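Local structure of putative mannose-1-phosphate guanylyl transferase (2CU2) at residues Lys26-Leu31 with Arg67-Gly72; Glu33-Thr36 with Leu42-Leu45; Asp61-Ala66 with Leu75-Leu80. The protein probably transfers a guanylyl group from GTP to mannose-1-phosphate to make GDP-mannose. One frame throughout, in Å; residues are numbered along the deposited sequence.

Interaction 1 of 3, residues Lys26-Leu31 with Arg67-Gly72; sequences KPFLPL and RPYADG
Tyr69 reaches over to Phe28, and its hydroxyl OH is hydrogen-bonded to OG1 of Thr36, just before helix 37-45. The phenol is therefore held at its far end as well as along its ring. Across the contact itself there is no polar bond. Only the two rings meet. Phe28 CD1 lies 3.5 Å from Tyr69 CE2, and Phe28 CE1 lies 3.9 Å from Tyr69 CD2. Tyr69 comes in at the edge of the Phe28 ring, near its plane. The planes are inclined at 56° and the centroids are 5.7 Å apart, so the pair is oblique. The two side chains run past each other in opposite directions. Tyr69 CG is anti to its carbonyl carbon (chi1 -70°), which turns the ring to Phe28. Phe28 belongs to the long loop that follows strand 3-8. This loop carries the signature sequence of sugar nucleotidyltransferases, which in relatives helps to bind the nucleotide. Pro27 CB lies 4.1 Å above one face of the Phe28 ring, toward its rim. Val65 and Ala66 of helix 63-66 also touch Phe28, and Leu38 of helix 37-45 touches both rings. The backbone at each end is tightly turned. Leu29 N bonds to Lys26 O at 3.1 Å. After Tyr69, an inverse gamma turn centred on Ala70 brings Asp71 N to 2.7 Å from Tyr69 O. Lys26 NZ faces elsewhere, in a salt bridge with Asp109.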
ATOM      1  N   LYS A  26       1.870   0.170 -21.303  1.00 39.47           N
ATOM      2  CA  LYS A  26       0.585  -0.379 -20.859  1.00 38.98           C
ATOM      3  C   LYS A  26       0.340  -1.811 -21.368  1.00 37.77           C
ATOM      4  O   LYS A  26      -0.099  -2.691 -20.638  1.00 37.80           O
ATOM      5  CB  LYS A  26      -0.525   0.547 -21.357  1.00 39.27           C
ATOM      6  CG  LYS A  26      -1.906  -0.108 -21.280  1.00 40.75           C
ATOM      7  CD  LYS A  26      -3.023   0.917 -21.073  1.00 38.21           C
ATOM      8  CE  LYS A  26      -4.390   0.394 -21.525  1.00 40.34           C
ATOM      9  NZ  LYS A  26      -5.262   1.519 -21.857  1.00 39.11           N
ATOM     10  N   PRO A  27       0.590  -2.021 -22.674  1.00 36.59           N
ATOM     11  CA  PRO A  27       0.262  -3.288 -23.327  1.00 35.91           C
ATOM     12  C   PRO A  27       0.986  -4.479 -22.690  1.00 35.60           C
ATOM     13  O   PRO A  27       0.658  -5.636 -22.921  1.00 34.27           O
ATOM     14  CB  PRO A  27       0.651  -3.165 -24.798  1.00 35.91           C
ATOM     15  CG  PRO A  27       0.934  -1.694 -25.093  1.00 35.80           C
ATOM     16  CD  PRO A  27       1.201  -1.113 -23.628  1.00 36.44           C
ATOM     17  N   PHE A  28       2.044  -4.172 -21.919  1.00 36.21           N
ATOM     18  CA  PHE A  28       2.850  -5.254 -21.365  1.00 36.58           C
ATOM     19  C   PHE A  28       2.629  -5.494 -19.869  1.00 38.23           C
ATOM     20  O   PHE A  28       3.476  -6.024 -19.161  1.00 39.83           O
ATOM     21  CB  PHE A  28       4.322  -4.975 -21.676  1.00 36.13           C
ATOM     22  CG  PHE A  28       4.512  -4.757 -23.147  1.00 36.95           C
ATOM     23  CD1 PHE A  28       4.695  -5.852 -23.984  1.00 38.17           C
ATOM     24  CD2 PHE A  28       4.587  -3.470 -23.650  1.00 38.40           C
ATOM     25  CE1 PHE A  28       4.957  -5.652 -25.330  1.00 37.23           C
ATOM     26  CE2 PHE A  28       4.849  -3.277 -25.003  1.00 37.55           C
ATOM     27  CZ  PHE A  28       5.033  -4.365 -25.847  1.00 37.23           C
ATOM     28  N   LEU A  29       1.455  -5.047 -19.381  1.00 38.23           N
ATOM     29  CA  LEU A  29       1.164  -5.211 -17.964  1.00 39.07           C
ATOM     30  C   LEU A  29       0.284  -6.417 -17.633  1.00 38.03           C
ATOM     31  O   LEU A  29      -0.737  -6.667 -18.262  1.00 37.40           O
ATOM     32  CB  LEU A  29       0.486  -3.911 -17.527  1.00 40.74           C
ATOM     33  CG  LEU A  29       1.339  -2.680 -17.853  1.00 40.91           C
ATOM     34  CD1 LEU A  29       0.654  -1.369 -17.460  1.00 41.51           C
ATOM     35  CD2 LEU A  29       2.688  -2.691 -17.135  1.00 42.40           C
ATOM     36  N   PRO A  30       0.676  -7.212 -16.616  1.00 37.67           N
ATOM     37  CA  PRO A  30      -0.090  -8.388 -16.223  1.00 38.14           C
ATOM     38  C   PRO A  30      -1.358  -7.991 -15.472  1.00 38.44           C
ATOM     39  O   PRO A  30      -1.338  -7.651 -14.297  1.00 40.84           O
ATOM     40  CB  PRO A  30       0.796  -9.243 -15.323  1.00 35.64           C
ATOM     41  CG  PRO A  30       1.853  -8.324 -14.726  1.00 39.20           C
ATOM     42  CD  PRO A  30       1.870  -7.119 -15.781  1.00 38.32           C
ATOM     43  N   LEU A  31      -2.493  -8.013 -16.203  1.00 37.09           N
ATOM     44  CA  LEU A  31      -3.735  -7.501 -15.628  1.00 36.58           C
ATOM     45  C   LEU A  31      -4.788  -8.596 -15.408  1.00 37.18           C
ATOM     46  O   LEU A  31      -4.817  -9.277 -14.392  1.00 38.38           O
ATOM     47  CB  LEU A  31      -4.285  -6.427 -16.564  1.00 36.27           C
ATOM     48  CG  LEU A  31      -3.704  -5.042 -16.270  1.00 37.83           C
ATOM     49  CD1 LEU A  31      -4.210  -3.977 -17.243  1.00 34.81           C
ATOM     50  CD2 LEU A  31      -4.049  -4.539 -14.869  1.00 34.81           C
ATOM     51  N   ARG A  67       9.998  -8.216 -28.037  1.00 43.81           N
ATOM     52  CA  ARG A  67      10.524  -9.271 -28.901  1.00 45.39           C
ATOM     53  C   ARG A  67       9.957 -10.658 -28.598  1.00 45.24           C
ATOM     54  O   ARG A  67       9.672 -11.433 -29.502  1.00 45.40           O
ATOM     55  CB  ARG A  67      12.049  -9.283 -28.865  1.00 46.99           C
ATOM     56  CG  ARG A  67      12.644 -10.026 -30.072  1.00 50.55           C
ATOM     57  CD  ARG A  67      13.176  -9.072 -31.153  1.00 52.01           C
ATOM     58  NE  ARG A  67      12.780  -9.522 -32.496  1.00 54.02           N
ATOM     59  CZ  ARG A  67      12.960  -8.664 -33.522  1.00 55.77           C
ATOM     60  NH1 ARG A  67      13.469  -7.467 -33.300  1.00 55.88           N
ATOM     61  NH2 ARG A  67      12.684  -9.054 -34.772  1.00 57.90           N
ATOM     62  N   PRO A  68       9.852 -11.021 -27.296  1.00 45.54           N
ATOM     63  CA  PRO A  68       9.268 -12.305 -26.906  1.00 45.77           C
ATOM     64  C   PRO A  68       7.913 -12.584 -27.582  1.00 46.69           C
ATOM     65  O   PRO A  68       7.510 -13.723 -27.759  1.00 46.37           O
ATOM     66  CB  PRO A  68       9.160 -12.342 -25.381  1.00 45.65           C
ATOM     67  CG  PRO A  68      10.181 -11.346 -24.860  1.00 46.73           C
ATOM     68  CD  PRO A  68      10.286 -10.316 -26.093  1.00 45.91           C
ATOM     69  N   TYR A  69       7.204 -11.501 -27.969  1.00 45.97           N
ATOM     70  CA  TYR A  69       5.909 -11.692 -28.634  1.00 47.06           C
ATOM     71  C   TYR A  69       6.055 -12.024 -30.131  1.00 48.79           C
ATOM     72  O   TYR A  69       5.161 -12.585 -30.762  1.00 48.55           O
ATOM     73  CB  TYR A  69       5.075 -10.417 -28.448  1.00 44.86           C
ATOM     74  CG  TYR A  69       4.648 -10.270 -27.020  1.00 43.50           C
ATOM     75  CD1 TYR A  69       3.476 -10.882 -26.573  1.00 42.71           C
ATOM     76  CD2 TYR A  69       5.374  -9.465 -26.141  1.00 43.81           C
ATOM     77  CE1 TYR A  69       3.051 -10.712 -25.262  1.00 42.82           C
ATOM     78  CE2 TYR A  69       4.941  -9.284 -24.833  1.00 43.69           C
ATOM     79  CZ  TYR A  69       3.786  -9.901 -24.395  1.00 43.89           C
ATOM     80  OH  TYR A  69       3.388  -9.780 -23.080  1.00 42.05           O
ATOM     81  N   ALA A  70       7.215 -11.638 -30.705  1.00 51.53           N
ATOM     82  CA  ALA A  70       7.426 -11.807 -32.144  1.00 54.53           C
ATOM     83  C   ALA A  70       7.682 -13.265 -32.551  1.00 56.21           C
ATOM     84  O   ALA A  70       8.745 -13.629 -33.040  1.00 57.34           O
ATOM     85  CB  ALA A  70       8.614 -10.941 -32.553  1.00 52.76           C
ATOM     86  N   ASP A  71       6.673 -14.106 -32.348  1.00 57.81           N
ATOM     87  CA  ASP A  71       6.766 -15.513 -32.716  1.00 57.88           C
ATOM     88  C   ASP A  71       5.916 -15.680 -33.968  1.00 57.12           C
ATOM     89  O   ASP A  71       4.702 -15.887 -33.886  1.00 57.93           O
ATOM     90  CB  ASP A  71       6.237 -16.392 -31.577  1.00 60.48           C
ATOM     91  CG  ASP A  71       6.403 -17.875 -31.857  1.00 62.75           C
ATOM     92  OD1 ASP A  71       6.411 -18.667 -30.891  1.00 63.72           O
ATOM     93  OD2 ASP A  71       6.516 -18.253 -33.043  1.00 64.19           O
ATOM     94  N   GLY A  72       6.564 -15.588 -35.125  1.00 55.07           N
ATOM     95  CA  GLY A  72       5.904 -15.591 -36.425  1.00 52.72           C
ATOM     96  C   GLY A  72       5.395 -14.191 -36.744  1.00 51.54           C
ATOM     97  O   GLY A  72       5.357 -13.737 -37.877  1.00 49.41           O
TER

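Interaction 2 of 3, residues Glu33-Thr36 with Leu42-Leu45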
ATOM      1  N   GLU A  33      -6.737 -12.016 -15.563  1.00 34.25           N
ATOM      2  CA  GLU A  33      -6.326 -13.410 -15.716  1.00 34.26           C
ATOM      3  C   GLU A  33      -4.804 -13.567 -15.622  1.00 34.22           C
ATOM      4  O   GLU A  33      -4.246 -14.622 -15.892  1.00 35.46           O
ATOM      5  CB  GLU A  33      -6.826 -13.923 -17.069  1.00 36.95           C
ATOM      6  CG  GLU A  33      -8.313 -14.291 -17.041  1.00 41.28           C
ATOM      7  CD  GLU A  33      -8.714 -14.909 -18.364  1.00 44.12           C
ATOM      8  OE1 GLU A  33      -7.914 -15.634 -18.940  1.00 44.37           O
ATOM      9  OE2 GLU A  33      -9.848 -14.682 -18.793  1.00 45.97           O
ATOM     10  N   GLY A  34      -4.125 -12.498 -15.216  1.00 33.83           N
ATOM     11  CA  GLY A  34      -2.664 -12.535 -15.091  1.00 33.61           C
ATOM     12  C   GLY A  34      -1.964 -12.312 -16.434  1.00 34.18           C
ATOM     13  O   GLY A  34      -0.747 -12.389 -16.562  1.00 36.38           O
ATOM     14  N   LYS A  35      -2.793 -12.056 -17.463  1.00 34.82           N
ATOM     15  CA  LYS A  35      -2.334 -11.884 -18.837  1.00 35.40           C
ATOM     16  C   LYS A  35      -1.983 -10.424 -19.132  1.00 34.57           C
ATOM     17  O   LYS A  35      -2.614  -9.495 -18.646  1.00 34.18           O
ATOM     18  CB  LYS A  35      -3.447 -12.352 -19.774  1.00 37.71           C
ATOM     19  CG  LYS A  35      -3.506 -13.877 -19.890  1.00 41.12           C
ATOM     20  CD  LYS A  35      -4.234 -14.334 -21.156  1.00 42.96           C
ATOM     21  CE  LYS A  35      -5.051 -15.612 -20.935  1.00 45.92           C
ATOM     22  NZ  LYS A  35      -6.225 -15.603 -21.805  1.00 49.88           N
ATOM     23  N   THR A  36      -0.958 -10.175 -19.976  1.00 32.63           N
ATOM     24  CA  THR A  36      -0.852  -8.820 -20.517  1.00 31.42           C
ATOM     25  C   THR A  36      -1.923  -8.566 -21.575  1.00 30.27           C
ATOM     26  O   THR A  36      -2.448  -9.473 -22.211  1.00 28.93           O
ATOM     27  CB  THR A  36       0.533  -8.589 -21.136  1.00 30.69           C
ATOM     28  OG1 THR A  36       0.662  -9.359 -22.339  1.00 31.38           O
ATOM     29  CG2 THR A  36       1.644  -8.977 -20.159  1.00 32.98           C
ATOM     30  N   LEU A  42      -3.279 -10.936 -29.038  1.00 33.02           N
ATOM     31  CA  LEU A  42      -2.697 -11.837 -30.029  1.00 35.86           C
ATOM     32  C   LEU A  42      -3.433 -13.181 -30.061  1.00 36.30           C
ATOM     33  O   LEU A  42      -3.675 -13.744 -31.129  1.00 39.09           O
ATOM     34  CB  LEU A  42      -1.204 -12.053 -29.730  1.00 35.10           C
ATOM     35  CG  LEU A  42      -0.326 -10.788 -29.706  1.00 35.62           C
ATOM     36  CD1 LEU A  42       1.079 -11.137 -29.245  1.00 35.81           C
ATOM     37  CD2 LEU A  42      -0.293 -10.152 -31.086  1.00 32.78           C
ATOM     38  N   GLU A  43      -3.791 -13.685 -28.888  1.00 37.45           N
ATOM     39  CA  GLU A  43      -4.488 -14.963 -28.776  1.00 40.05           C
ATOM     40  C   GLU A  43      -5.863 -14.877 -29.428  1.00 39.59           C
ATOM     41  O   GLU A  43      -6.311 -15.794 -30.111  1.00 40.70           O
ATOM     42  CB  GLU A  43      -4.625 -15.323 -27.297  1.00 43.08           C
ATOM     43  CG  GLU A  43      -5.551 -16.471 -27.005  1.00 49.93           C
ATOM     44  CD  GLU A  43      -5.648 -16.754 -25.516  1.00 54.51           C
ATOM     45  OE1 GLU A  43      -6.526 -17.557 -25.126  1.00 58.45           O
ATOM     46  OE2 GLU A  43      -4.845 -16.180 -24.738  1.00 55.40           O
ATOM     47  N   ARG A  44      -6.517 -13.747 -29.206  1.00 38.27           N
ATOM     48  CA  ARG A  44      -7.840 -13.453 -29.731  1.00 37.84           C
ATOM     49  C   ARG A  44      -7.814 -13.288 -31.257  1.00 37.04           C
ATOM     50  O   ARG A  44      -8.790 -13.605 -31.951  1.00 35.69           O
ATOM     51  CB  ARG A  44      -8.317 -12.164 -29.057  1.00 39.26           C
ATOM     52  CG  ARG A  44      -9.592 -11.544 -29.561  1.00 41.14           C
ATOM     53  CD  ARG A  44      -9.836 -10.263 -28.768  1.00 40.07           C
ATOM     54  NE  ARG A  44      -9.846 -10.552 -27.338  1.00 42.25           N
ATOM     55  CZ  ARG A  44      -9.113  -9.920 -26.427  1.00 42.07           C
ATOM     56  NH1 ARG A  44      -8.289  -8.935 -26.781  1.00 36.85           N
ATOM     57  NH2 ARG A  44      -9.202 -10.285 -25.152  1.00 40.30           N
ATOM     58  N   LEU A  45      -6.692 -12.791 -31.770  1.00 35.10           N
ATOM     59  CA  LEU A  45      -6.541 -12.546 -33.201  1.00 35.90           C
ATOM     60  C   LEU A  45      -6.088 -13.753 -34.024  1.00 36.43           C
ATOM     61  O   LEU A  45      -6.477 -13.888 -35.178  1.00 35.71           O
ATOM     62  CB  LEU A  45      -5.555 -11.391 -33.427  1.00 33.91           C
ATOM     63  CG  LEU A  45      -5.306 -10.892 -34.862  1.00 35.24           C
ATOM     64  CD1 LEU A  45      -6.599 -10.367 -35.456  1.00 32.36           C
ATOM     65  CD2 LEU A  45      -4.258  -9.779 -34.868  1.00 32.37           C
TER
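Lys35 and Glu43 meet in a salt bridge at the surface, and one ammonium group carries the whole contact. Lys35 NZ lies 3.3 Å from Glu43 OE2, a long and weak hydrogen bond. On the other side of the nitrogen is Glu33: its OE1 is also 3.3 Å from Lys35 NZ, again a weak bond. NZ sits almost on the line between the two carboxylate oxygens, Glu33 OE1 and Glu43 OE2, which are 6.6 Å apart. The lysine charge would thus be expected to ease the repulsion between the two acids. The tighter part of the contact is this approach of Lys35 NZ to Glu43 OE2. The rest is loose. Glu43 OE1 stays 3.9 Å from Lys35 NZ, and Glu33 and Glu43 are both exposed to solvent. Lys35 and Glu43 cross at about a right angle. Glu43 is fully extended, with CG anti to its backbone N (chi1 169°), and so reaches out from the helix. Lys35 bends at its last two torsions to meet it. The bridge links the loop at Glu33-Lys35 to helix 37-45, whose N-cap is Thr36; its OG1 bonds to Glu39 N. Elsewhere on this helix the packing is inward: Arg44 pairs with Asp115 at the start of helix 115-128, and Leu45 rests on Ala5 and Val7 of strand 3-8.

Interaction 3 of 3, residues Asp61-Ala66 with Leu75-Leu80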
ATOM      1  N   ASP A  61      12.638   1.829 -28.717  1.00 49.41           N
ATOM      2  CA  ASP A  61      13.286   1.577 -27.439  1.00 51.66           C
ATOM      3  C   ASP A  61      12.571   0.489 -26.624  1.00 51.94           C
ATOM      4  O   ASP A  61      12.964   0.143 -25.516  1.00 52.88           O
ATOM      5  CB  ASP A  61      13.389   2.887 -26.649  1.00 52.84           C
ATOM      6  CG  ASP A  61      12.024   3.549 -26.551  1.00 54.99           C
ATOM      7  OD1 ASP A  61      11.991   4.779 -26.473  1.00 55.62           O
ATOM      8  OD2 ASP A  61      11.024   2.837 -26.538  1.00 55.81           O
ATOM      9  N   GLN A  62      11.477  -0.049 -27.200  1.00 51.48           N
ATOM     10  CA  GLN A  62      10.720  -1.074 -26.479  1.00 50.73           C
ATOM     11  C   GLN A  62      10.888  -2.462 -27.104  1.00 50.53           C
ATOM     12  O   GLN A  62      10.159  -3.401 -26.810  1.00 49.29           O
ATOM     13  CB  GLN A  62       9.237  -0.678 -26.477  1.00 53.14           C
ATOM     14  CG  GLN A  62       8.671  -0.523 -25.065  1.00 54.90           C
ATOM     15  CD  GLN A  62       8.941   0.878 -24.564  1.00 56.35           C
ATOM     16  OE1 GLN A  62       9.424   1.109 -23.468  1.00 56.42           O
ATOM     17  NE2 GLN A  62       8.590   1.846 -25.435  1.00 57.74           N
ATOM     18  N   GLU A  63      11.864  -2.572 -28.022  1.00 49.62           N
ATOM     19  CA  GLU A  63      12.063  -3.845 -28.702  1.00 49.29           C
ATOM     20  C   GLU A  63      12.279  -4.996 -27.716  1.00 48.55           C
ATOM     21  O   GLU A  63      11.858  -6.126 -27.928  1.00 47.71           O
ATOM     22  CB  GLU A  63      13.281  -3.713 -29.617  1.00 51.07           C
ATOM     23  CG  GLU A  63      13.426  -4.917 -30.546  1.00 53.56           C
ATOM     24  CD  GLU A  63      14.605  -4.706 -31.465  1.00 55.78           C
ATOM     25  OE1 GLU A  63      14.812  -5.526 -32.348  1.00 55.05           O
ATOM     26  OE2 GLU A  63      15.318  -3.719 -31.285  1.00 56.93           O
ATOM     27  N   ALA A  64      13.001  -4.684 -26.624  1.00 47.41           N
ATOM     28  CA  ALA A  64      13.342  -5.728 -25.660  1.00 47.61           C
ATOM     29  C   ALA A  64      12.100  -6.444 -25.119  1.00 47.07           C
ATOM     30  O   ALA A  64      11.954  -7.657 -25.221  1.00 46.43           O
ATOM     31  CB  ALA A  64      14.111  -5.079 -24.510  1.00 47.40           C
ATOM     32  N   VAL A  65      11.193  -5.681 -24.520  1.00 45.60           N
ATOM     33  CA  VAL A  65       9.993  -6.259 -23.916  1.00 44.98           C
ATOM     34  C   VAL A  65       9.020  -6.838 -24.958  1.00 44.30           C
ATOM     35  O   VAL A  65       8.182  -7.679 -24.663  1.00 44.15           O
ATOM     36  CB  VAL A  65       9.299  -5.185 -23.077  1.00 46.70           C
ATOM     37  CG1 VAL A  65       8.714  -4.101 -23.979  1.00 44.65           C
ATOM     38  CG2 VAL A  65       8.182  -5.806 -22.255  1.00 46.71           C
ATOM     39  N   ALA A  66       9.129  -6.343 -26.206  1.00 43.42           N
ATOM     40  CA  ALA A  66       8.189  -6.786 -27.226  1.00 42.23           C
ATOM     41  C   ALA A  66       8.663  -8.044 -27.961  1.00 43.16           C
ATOM     42  O   ALA A  66       7.874  -8.836 -28.468  1.00 42.30           O
ATOM     43  CB  ALA A  66       7.990  -5.640 -28.222  1.00 40.76           C
ATOM     44  N   LEU A  75       7.859  -7.634 -36.021  1.00 46.13           N
ATOM     45  CA  LEU A  75       7.923  -6.352 -35.316  1.00 45.24           C
ATOM     46  C   LEU A  75       8.087  -5.179 -36.291  1.00 44.62           C
ATOM     47  O   LEU A  75       8.929  -5.191 -37.179  1.00 45.60           O
ATOM     48  CB  LEU A  75       9.129  -6.396 -34.366  1.00 45.07           C
ATOM     49  CG  LEU A  75       8.831  -7.158 -33.070  1.00 45.82           C
ATOM     50  CD1 LEU A  75       9.938  -7.002 -32.023  1.00 43.42           C
ATOM     51  CD2 LEU A  75       7.532  -6.706 -32.398  1.00 45.40           C
ATOM     52  N   LEU A  76       7.301  -4.126 -36.099  1.00 43.06           N
ATOM     53  CA  LEU A  76       7.466  -2.898 -36.865  1.00 41.78           C
ATOM     54  C   LEU A  76       7.904  -1.888 -35.821  1.00 40.81           C
ATOM     55  O   LEU A  76       7.090  -1.392 -35.046  1.00 39.32           O
ATOM     56  CB  LEU A  76       6.153  -2.443 -37.503  1.00 42.54           C
ATOM     57  CG  LEU A  76       5.696  -3.152 -38.775  1.00 44.22           C
ATOM     58  CD1 LEU A  76       4.485  -2.430 -39.331  1.00 42.77           C
ATOM     59  CD2 LEU A  76       6.824  -3.155 -39.804  1.00 44.34           C
ATOM     60  N   LEU A  77       9.198  -1.604 -35.797  1.00 40.45           N
ATOM     61  CA  LEU A  77       9.762  -0.682 -34.826  1.00 40.43           C
ATOM     62  C   LEU A  77       9.607   0.774 -35.239  1.00 41.42           C
ATOM     63  O   LEU A  77      10.132   1.193 -36.270  1.00 41.00           O
ATOM     64  CB  LEU A  77      11.242  -1.013 -34.608  1.00 42.06           C
ATOM     65  CG  LEU A  77      11.532  -2.471 -34.225  1.00 43.75           C
ATOM     66  CD1 LEU A  77      13.031  -2.680 -34.105  1.00 43.80           C
ATOM     67  CD2 LEU A  77      10.840  -2.814 -32.906  1.00 42.96           C
ATOM     68  N   GLU A  78       8.876   1.532 -34.427  1.00 41.40           N
ATOM     69  CA  GLU A  78       8.654   2.951 -34.674  1.00 43.15           C
ATOM     70  C   GLU A  78       9.821   3.722 -34.064  1.00 43.57           C
ATOM     71  O   GLU A  78      10.027   3.697 -32.850  1.00 44.28           O
ATOM     72  CB  GLU A  78       7.337   3.403 -34.032  1.00 44.54           C
ATOM     73  CG  GLU A  78       6.118   2.638 -34.520  1.00 48.50           C
ATOM     74  CD  GLU A  78       4.897   2.816 -33.622  1.00 52.27           C
ATOM     75  OE1 GLU A  78       4.281   3.905 -33.646  1.00 54.46           O
ATOM     76  OE2 GLU A  78       4.546   1.859 -32.896  1.00 55.27           O
ATOM     77  N   PRO A  79      10.604   4.417 -34.903  1.00 43.96           N
ATOM     78  CA  PRO A  79      11.754   5.191 -34.423  1.00 44.26           C
ATOM     79  C   PRO A  79      11.420   6.299 -33.425  1.00 44.24           C
ATOM     80  O   PRO A  79      12.206   6.582 -32.522  1.00 43.92           O
ATOM     81  CB  PRO A  79      12.369   5.734 -35.717  1.00 44.39           C
ATOM     82  CG  PRO A  79      11.208   5.806 -36.652  1.00 44.40           C
ATOM     83  CD  PRO A  79      10.481   4.516 -36.367  1.00 44.45           C
ATOM     84  N   LEU A  80      10.261   6.924 -33.596  1.00 43.55           N
ATOM     85  CA  LEU A  80       9.739   7.960 -32.721  1.00 43.46           C
ATOM     86  C   LEU A  80       8.239   7.785 -32.506  1.00 41.85           C
ATOM     87  O   LEU A  80       7.571   7.018 -33.188  1.00 42.41           O
ATOM     88  CB  LEU A  80      10.009   9.309 -33.390  1.00 43.55           C
ATOM     89  CG  LEU A  80      11.498   9.553 -33.628  1.00 44.89           C
ATOM     90  CD1 LEU A  80      11.770  10.919 -34.264  1.00 46.30           C
ATOM     91  CD2 LEU A  80      12.317   9.506 -32.342  1.00 46.49           C
TER
HETATM   92  O   HOH W   1      11.836   4.839 -29.639  1.00 54.58           O
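A beta-alpha-beta unit of the nucleotidyltransferase domain, a GT-A type fold, holds this contact: the short helix 63-66 lies between parallel strands 54-59 and 74-78, and its Glu63 and Ala66 pack on Leu77 and Leu75 of the second strand. Both leucines direct their side chains at the helix. Glu63 crosses Leu77 at about a right angle. Its carboxyl carbon CD is 3.7 Å from Leu77 CD1, and both carboxylate oxygens are about equally far from that methyl. Lower down, Glu63 CG lies 4.1 Å from Leu77 CD2, so each methyl of the leucine meets a different part of the acid. With CG anti to the backbone N (chi1 -170°) and the chain straight beyond it, Glu63 lays CB, CG and CD along the two Leu77 methyls. The charged end has its own partner, a salt bridge from OE1 to Arg67 NH1. Ala66 makes the lighter contact, its CB 4.3 Å from Leu75 CD2. Leu75 and Leu77 also touch Leu56 and Val58 on the neighbouring strand. Leu76 and Glu78 pack instead on helix 83-98. No direct hydrogen bond joins the two segments; near the start of the helix one water links them. It accepts a hydrogen bond from Asp61 N at 3.2 Å and donates a weak one to Pro79 O at 3.4 Å.

How the interactions relate
All three contacts lie on one side of the chain's centre, within the nucleotidyltransferase domain. Interaction 1 is the middle one. Its centre is about 9 Å from that of interaction 2 and about 11 Å from that of interaction 3, and it touches both. Interactions 2 and 3 do not meet: their centres are about 19 Å apart and their nearest atoms about 7 Å. Along the chain, interaction 2 is nested inside the loop that interaction 1 closes. Interactions 1 and 3 interleave, since 67-72 connects helix 63-66 to strand 74-78. Together they join the loop after strand 3-8, helix 37-45 and the edge of the parallel part of the main sheet.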